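Local coordinates for protein putative 4-amino-4-deoxychorismate lyase (Thermus thermophilus, PDB 2ZGI) that is a putative 4-amino-4-deoxychorismate lyase, a pyridoxal-phosphate protein of the class-IV aminotransferase family that probably acts as a lyase, at residues D[63-68]-D[88-93]; D[54-57]-D[61-64]. One frame throughout, in Å; residues are numbered along the deposited sequence. Where two conformers were deposited one is given.

Contact 1 (D[63-68]-D[88-93])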
ATOM      1  N   LEU D  63      13.972  29.414  28.739  1.00 31.68           N
ATOM      2  CA  LEU D  63      15.096  29.410  29.680  1.00 31.88           C
ATOM      3  C   LEU D  63      14.671  29.883  31.067  1.00 32.36           C
ATOM      4  O   LEU D  63      15.219  29.418  32.070  1.00 33.23           O
ATOM      5  CB  LEU D  63      16.243  30.273  29.164  1.00 32.30           C
ATOM      6  CG  LEU D  63      16.950  29.824  27.885  1.00 32.34           C
ATOM      7  CD1 LEU D  63      17.736  31.016  27.283  1.00 34.49           C
ATOM      8  CD2 LEU D  63      17.864  28.640  28.107  1.00 31.06           C
ATOM      9  N   GLU D  64      13.713  30.809  31.116  1.00 31.58           N
ATOM     10  CA  GLU D  64      13.032  31.191  32.360  1.00 32.67           C
ATOM     11  C   GLU D  64      12.310  29.990  32.970  1.00 31.56           C
ATOM     12  O   GLU D  64      12.474  29.673  34.141  1.00 30.28           O
ATOM     13  CB  GLU D  64      11.990  32.244  32.036  1.00 32.93           C
ATOM     14  CG  GLU D  64      11.848  33.362  33.021  1.00 39.56           C
ATOM     15  CD  GLU D  64      11.132  34.549  32.382  1.00 43.80           C
ATOM     16  OE1 GLU D  64      11.813  35.395  31.759  1.00 45.22           O
ATOM     17  OE2 GLU D  64       9.887  34.604  32.467  1.00 47.14           O
ATOM     18  N   ASP D  65      11.509  29.316  32.153  1.00 31.33           N
ATOM     19  CA  ASP D  65      10.859  28.072  32.582  1.00 31.45           C
ATOM     20  C   ASP D  65      11.865  27.081  33.119  1.00 30.81           C
ATOM     21  O   ASP D  65      11.634  26.441  34.162  1.00 31.03           O
ATOM     22  CB  ASP D  65      10.107  27.425  31.415  1.00 30.90           C
ATOM     23  CG  ASP D  65       8.883  28.207  31.017  1.00 33.78           C
ATOM     24  OD1 ASP D  65       8.493  29.136  31.777  1.00 33.73           O
ATOM     25  OD2 ASP D  65       8.292  27.879  29.961  1.00 32.00           O
ATOM     26  N   LEU D  66      12.975  26.939  32.392  1.00 31.22           N
ATOM     27  CA  LEU D  66      13.967  25.930  32.727  1.00 30.82           C
ATOM     28  C   LEU D  66      14.561  26.124  34.121  1.00 31.70           C
ATOM     29  O   LEU D  66      14.657  25.153  34.889  1.00 31.12           O
ATOM     30  CB  LEU D  66      15.019  25.815  31.632  1.00 30.38           C
ATOM     31  CG  LEU D  66      16.094  24.737  31.710  1.00 28.93           C
ATOM     32  CD1 LEU D  66      15.532  23.317  32.009  1.00 30.08           C
ATOM     33  CD2 LEU D  66      16.897  24.753  30.406  1.00 26.12           C
ATOM     34  N   GLU D  67      14.904  27.374  34.468  1.00 32.64           N
ATOM     35  CA  GLU D  67      15.426  27.696  35.816  1.00 33.78           C
ATOM     36  C   GLU D  67      14.469  27.239  36.912  1.00 33.07           C
ATOM     37  O   GLU D  67      14.887  26.601  37.887  1.00 33.56           O
ATOM     38  CB  GLU D  67      15.654  29.203  36.006  1.00 34.61           C
ATOM     39  CG  GLU D  67      16.278  29.949  34.824  1.00 39.20           C
ATOM     40  CD  GLU D  67      16.453  31.437  35.109  1.00 46.12           C
ATOM     41  OE1 GLU D  67      16.515  31.792  36.323  1.00 46.52           O
ATOM     42  OE2 GLU D  67      16.522  32.237  34.120  1.00 47.43           O
ATOM     43  N   ALA D  68      13.190  27.570  36.741  1.00 32.88           N
ATOM     44  CA  ALA D  68      12.144  27.178  37.682  1.00 32.54           C
ATOM     45  C   ALA D  68      12.052  25.663  37.830  1.00 32.38           C
ATOM     46  O   ALA D  68      11.946  25.146  38.957  1.00 31.84           O
ATOM     47  CB  ALA D  68      10.790  27.753  37.263  1.00 32.71           C
ATOM     48  N   GLY D  88      -0.435  30.088  21.411  1.00 33.57           N
ATOM     49  CA  GLY D  88      -0.782  30.529  22.773  1.00 33.35           C
ATOM     50  C   GLY D  88      -0.362  29.532  23.846  1.00 33.61           C
ATOM     51  O   GLY D  88      -0.883  29.540  24.964  1.00 34.90           O
ATOM     52  N   VAL D  89       0.564  28.649  23.514  1.00 32.77           N
ATOM     53  CA  VAL D  89       0.954  27.621  24.460  1.00 32.70           C
ATOM     54  C   VAL D  89       2.449  27.506  24.482  1.00 32.21           C
ATOM     55  O   VAL D  89       3.082  27.264  23.441  1.00 31.69           O
ATOM     56  CB  VAL D  89       0.410  26.205  24.099  1.00 32.67           C
ATOM     57  CG1 VAL D  89       1.079  25.128  24.992  1.00 32.09           C
ATOM     58  CG2 VAL D  89      -1.102  26.154  24.228  1.00 33.29           C
ATOM     59  N   ARG D  90       2.980  27.727  25.676  1.00 32.13           N
ATOM     60  CA  ARG D  90       4.351  27.418  25.997  0.50 32.72           C
ATOM     61  C   ARG D  90       4.277  26.477  27.189  1.00 32.85           C
ATOM     62  O   ARG D  90       3.911  26.877  28.296  1.00 33.21           O
ATOM     63  CB  ARG D  90       5.110  28.697  26.343  0.50 32.82           C
ATOM     64  CG  ARG D  90       6.608  28.522  26.466  0.50 34.89           C
ATOM     65  CD  ARG D  90       7.264  29.873  26.627  0.50 37.89           C
ATOM     66  NE  ARG D  90       6.659  30.617  27.727  0.50 40.59           N
ATOM     67  CZ  ARG D  90       7.184  30.670  28.942  0.50 41.21           C
ATOM     68  NH1 ARG D  90       8.318  30.039  29.172  0.50 41.50           N
ATOM     69  NH2 ARG D  90       6.598  31.353  29.915  0.50 41.71           N
ATOM     70  N   LEU D  91       4.601  25.218  26.958  1.00 31.68           N
ATOM     71  CA  LEU D  91       4.513  24.258  28.012  1.00 31.13           C
ATOM     72  C   LEU D  91       5.923  23.764  28.305  1.00 30.17           C
ATOM     73  O   LEU D  91       6.680  23.449  27.383  1.00 29.29           O
ATOM     74  CB  LEU D  91       3.540  23.164  27.570  1.00 32.09           C
ATOM     75  CG  LEU D  91       2.580  22.380  28.472  1.00 34.61           C
ATOM     76  CD1 LEU D  91       1.839  23.194  29.525  1.00 33.76           C
ATOM     77  CD2 LEU D  91       1.578  21.670  27.544  1.00 37.83           C
ATOM     78  N   SER D  92       6.295  23.771  29.581  1.00 28.93           N
ATOM     79  CA  SER D  92       7.603  23.319  30.031  1.00 27.76           C
ATOM     80  C   SER D  92       7.377  22.496  31.279  1.00 28.22           C
ATOM     81  O   SER D  92       6.642  22.914  32.205  1.00 27.48           O
ATOM     82  CB  SER D  92       8.540  24.507  30.314  1.00 28.24           C
ATOM     83  OG  SER D  92       8.644  25.335  29.157  1.00 28.22           O
ATOM     84  N   GLU D  93       7.957  21.300  31.291  1.00 27.78           N
ATOM     85  CA  GLU D  93       7.757  20.380  32.412  1.00 28.81           C
ATOM     86  C   GLU D  93       8.972  19.517  32.692  1.00 28.40           C
ATOM     87  O   GLU D  93       9.812  19.304  31.807  1.00 28.56           O
ATOM     88  CB  GLU D  93       6.556  19.488  32.138  1.00 29.31           C
ATOM     89  CG  GLU D  93       6.568  18.882  30.768  1.00 31.87           C
ATOM     90  CD  GLU D  93       5.250  18.234  30.456  1.00 35.40           C
ATOM     91  OE1 GLU D  93       4.537  18.786  29.576  1.00 34.02           O
ATOM     92  OE2 GLU D  93       4.931  17.212  31.131  1.00 33.91           O
TER
HETATM   93  O   HOH W   1       5.528  27.691  30.569  1.00 27.29           O
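Asp65 on helix 59-72 and Ser92 on strand 89-96 meet through the serine hydroxyl: Ser92 OG donates a hydrogen bond of 2.7 Å to Asp65 OD2, reaching it on the anti side and 23° out of the carboxylate plane. Arg90 was deposited in two conformers, and its NH1 is modelled too close to Asp65 for the detail to be trusted; in the conformer described here, the same oxygen forms a salt bridge with NH1, the guanidinium and carboxylate planes 18° apart. Arg90 starts with CG anti to the backbone N (chi1 -170°) and bends at chi3, which turns the guanidinium to the helix. A water bridges Asp65 OD2 (2.8 Å) and Arg90 O (2.9 Å), its protons not assigned, and sits over the centre of one guanidinium face. Farther out, Phe62 and Leu69 touch Ser92, while Arg90 N is hydrogen-bonded to Asn5 OD1 of the second subunit, with which residues 91-93 continue the sheet. Hydroxyl, guanidinium and water thus gather at OD2 of the buried carboxylate, and these bonds tie helix to strand beside the subunit interface; the arginine's positive charge would probably favour the ionised form of Asp65.

Contact 2 (D[54-57]-D[61-64]); sequences LSYP and AFLE
The loop joining helix 38-51 to helix 59-72 folds back over the first turn of the second helix, with Tyr56 and Pro57 meeting Ala61 and Phe62 in a mainly apolar contact at the start of the helix. The Phe62 ring does most of the work through its CD2–CE2 side. Pro57 CG comes within 3.6 Å of Phe62 CE2, the pyrrolidine crossing the aromatic ring at a slant. Tyr56 joins at the same carbon, its CE1 lying 4.0 Å from Phe62 CE2. The two aromatic side chains likewise meet at a slant. In Tyr56 the anti placement of CG relative to N (chi1 -174°) extends the ring across to Phe62, with OH 3.8 Å from Phe62 CD2. Tyr56 OH is also hydrogen-bonded to Asp59 OD1, three residues before Phe62, so the far end of the tyrosine is held as well as packed. On the backbone side, Pro57 O accepts a hydrogen bond of 2.7 Å from a water that also makes a weak bond to Ala61 N, while Ala61 CB lies 3.8 Å from Pro57 O. An alanine in place of Phe62 would probably strip Pro57 CG and Tyr56 CE1 of their common apolar partner and open a gap between loop and helix. Around this joint, Leu50 and Arg46 of helix 38-51 touch Tyr56, and Leu45 of the same helix touches Phe62. Strand 78-86 contributes Val85, which touches Pro57 and Phe62, and Phe83, whose ring meets that of Phe62 with the planes about 50° apart; with Arg90 and Ser92 of strand 89-96 also against it, the buried phenylalanine projects from helix 59-72 between helix 38-51 and the sheet.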
ATOM      1  N   LEU D  54       3.626  27.673  13.545  1.00 32.93           N
ATOM      2  CA  LEU D  54       3.337  27.956  14.944  1.00 34.14           C
ATOM      3  C   LEU D  54       4.284  29.027  15.501  1.00 34.90           C
ATOM      4  O   LEU D  54       5.504  28.909  15.356  1.00 35.79           O
ATOM      5  CB  LEU D  54       3.441  26.669  15.782  1.00 34.27           C
ATOM      6  CG  LEU D  54       2.593  25.454  15.382  1.00 34.39           C
ATOM      7  CD1 LEU D  54       3.134  24.217  16.096  1.00 36.90           C
ATOM      8  CD2 LEU D  54       1.143  25.669  15.716  1.00 33.73           C
ATOM      9  N   SER D  55       3.726  30.065  16.117  1.00 34.97           N
ATOM     10  CA  SER D  55       4.529  31.081  16.828  1.00 35.41           C
ATOM     11  C   SER D  55       5.465  30.472  17.861  1.00 34.45           C
ATOM     12  O   SER D  55       5.022  29.734  18.746  1.00 35.04           O
ATOM     13  CB  SER D  55       3.631  32.090  17.532  1.00 35.59           C
ATOM     14  OG  SER D  55       2.729  32.685  16.623  1.00 38.36           O
ATOM     15  N   TYR D  56       6.751  30.778  17.739  1.00 33.96           N
ATOM     16  CA  TYR D  56       7.774  30.377  18.709  1.00 33.02           C
ATOM     17  C   TYR D  56       7.858  31.407  19.841  1.00 33.41           C
ATOM     18  O   TYR D  56       8.022  32.586  19.577  1.00 34.40           O
ATOM     19  CB  TYR D  56       9.131  30.222  18.009  1.00 32.62           C
ATOM     20  CG  TYR D  56      10.199  29.674  18.938  1.00 31.45           C
ATOM     21  CD1 TYR D  56      10.061  28.411  19.502  1.00 30.06           C
ATOM     22  CD2 TYR D  56      11.317  30.437  19.293  1.00 31.12           C
ATOM     23  CE1 TYR D  56      11.010  27.898  20.362  1.00 31.48           C
ATOM     24  CE2 TYR D  56      12.282  29.929  20.176  1.00 31.09           C
ATOM     25  CZ  TYR D  56      12.107  28.651  20.712  1.00 31.15           C
ATOM     26  OH  TYR D  56      13.019  28.094  21.586  1.00 31.49           O
ATOM     27  N   PRO D  57       7.739  30.981  21.110  1.00 33.48           N
ATOM     28  CA  PRO D  57       7.717  31.999  22.187  1.00 34.07           C
ATOM     29  C   PRO D  57       9.088  32.555  22.632  1.00 34.54           C
ATOM     30  O   PRO D  57       9.150  33.439  23.515  1.00 35.01           O
ATOM     31  CB  PRO D  57       7.031  31.268  23.330  1.00 34.65           C
ATOM     32  CG  PRO D  57       7.414  29.841  23.115  1.00 33.78           C
ATOM     33  CD  PRO D  57       7.375  29.653  21.612  1.00 33.29           C
ATOM     34  N   ALA D  61      12.014  32.802  27.301  1.00 32.74           N
ATOM     35  CA  ALA D  61      10.837  32.346  28.013  1.00 32.17           C
ATOM     36  C   ALA D  61      11.026  30.895  28.449  1.00 31.90           C
ATOM     37  O   ALA D  61      10.709  30.524  29.587  1.00 30.51           O
ATOM     38  CB  ALA D  61       9.585  32.511  27.138  1.00 32.34           C
ATOM     39  N   PHE D  62      11.587  30.097  27.546  1.00 31.35           N
ATOM     40  CA  PHE D  62      11.847  28.698  27.824  1.00 31.06           C
ATOM     41  C   PHE D  62      12.972  28.542  28.832  1.00 31.00           C
ATOM     42  O   PHE D  62      12.925  27.671  29.677  1.00 30.90           O
ATOM     43  CB  PHE D  62      12.171  27.955  26.528  1.00 30.54           C
ATOM     44  CG  PHE D  62      10.962  27.343  25.872  1.00 28.24           C
ATOM     45  CD1 PHE D  62      10.150  26.442  26.579  1.00 26.18           C
ATOM     46  CD2 PHE D  62      10.646  27.641  24.554  1.00 27.47           C
ATOM     47  CE1 PHE D  62       9.033  25.858  25.981  1.00 25.38           C
ATOM     48  CE2 PHE D  62       9.516  27.055  23.931  1.00 26.58           C
ATOM     49  CZ  PHE D  62       8.723  26.151  24.651  1.00 26.62           C
ATOM     50  N   LEU D  63      13.972  29.414  28.739  1.00 31.68           N
ATOM     51  CA  LEU D  63      15.096  29.410  29.680  1.00 31.88           C
ATOM     52  C   LEU D  63      14.671  29.883  31.067  1.00 32.36           C
ATOM     53  O   LEU D  63      15.219  29.418  32.070  1.00 33.23           O
ATOM     54  CB  LEU D  63      16.243  30.273  29.164  1.00 32.30           C
ATOM     55  CG  LEU D  63      16.950  29.824  27.885  1.00 32.34           C
ATOM     56  CD1 LEU D  63      17.736  31.016  27.283  1.00 34.49           C
ATOM     57  CD2 LEU D  63      17.864  28.640  28.107  1.00 31.06           C
ATOM     58  N   GLU D  64      13.713  30.809  31.116  1.00 31.58           N
ATOM     59  CA  GLU D  64      13.032  31.191  32.360  1.00 32.67           C
ATOM     60  C   GLU D  64      12.310  29.990  32.970  1.00 31.56           C
ATOM     61  O   GLU D  64      12.474  29.673  34.141  1.00 30.28           O
ATOM     62  CB  GLU D  64      11.990  32.244  32.036  1.00 32.93           C
ATOM     63  CG  GLU D  64      11.848  33.362  33.021  1.00 39.56           C
ATOM     64  CD  GLU D  64      11.132  34.549  32.382  1.00 43.80           C
ATOM     65  OE1 GLU D  64      11.813  35.395  31.759  1.00 45.22           O
ATOM     66  OE2 GLU D  64       9.887  34.604  32.467  1.00 47.14           O
TER
HETATM   67  O   HOH W   2      11.139  34.845  24.765  1.00 36.92           O

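Helix 59-72 takes part in both contacts, whose centres lie about 7 Å apart and whose helical segments share Leu63 and Glu64. Contact 1 is wholly buried and polar, joining the helix to the last strand of this chain's four-stranded sheet next to the second subunit. Contact 2 is only partly buried and largely apolar; it holds the preceding loop against the start of the helix, and no other chain of the assembly touches its segments. They adjoin through side chains: in the conformer described, Arg90 packs its CG on Phe62 and its CD on Pro57, extending the apolar layer of contact 2, whereas its charged end faces Asp65 but also comes up against the Ala61 carbonyl.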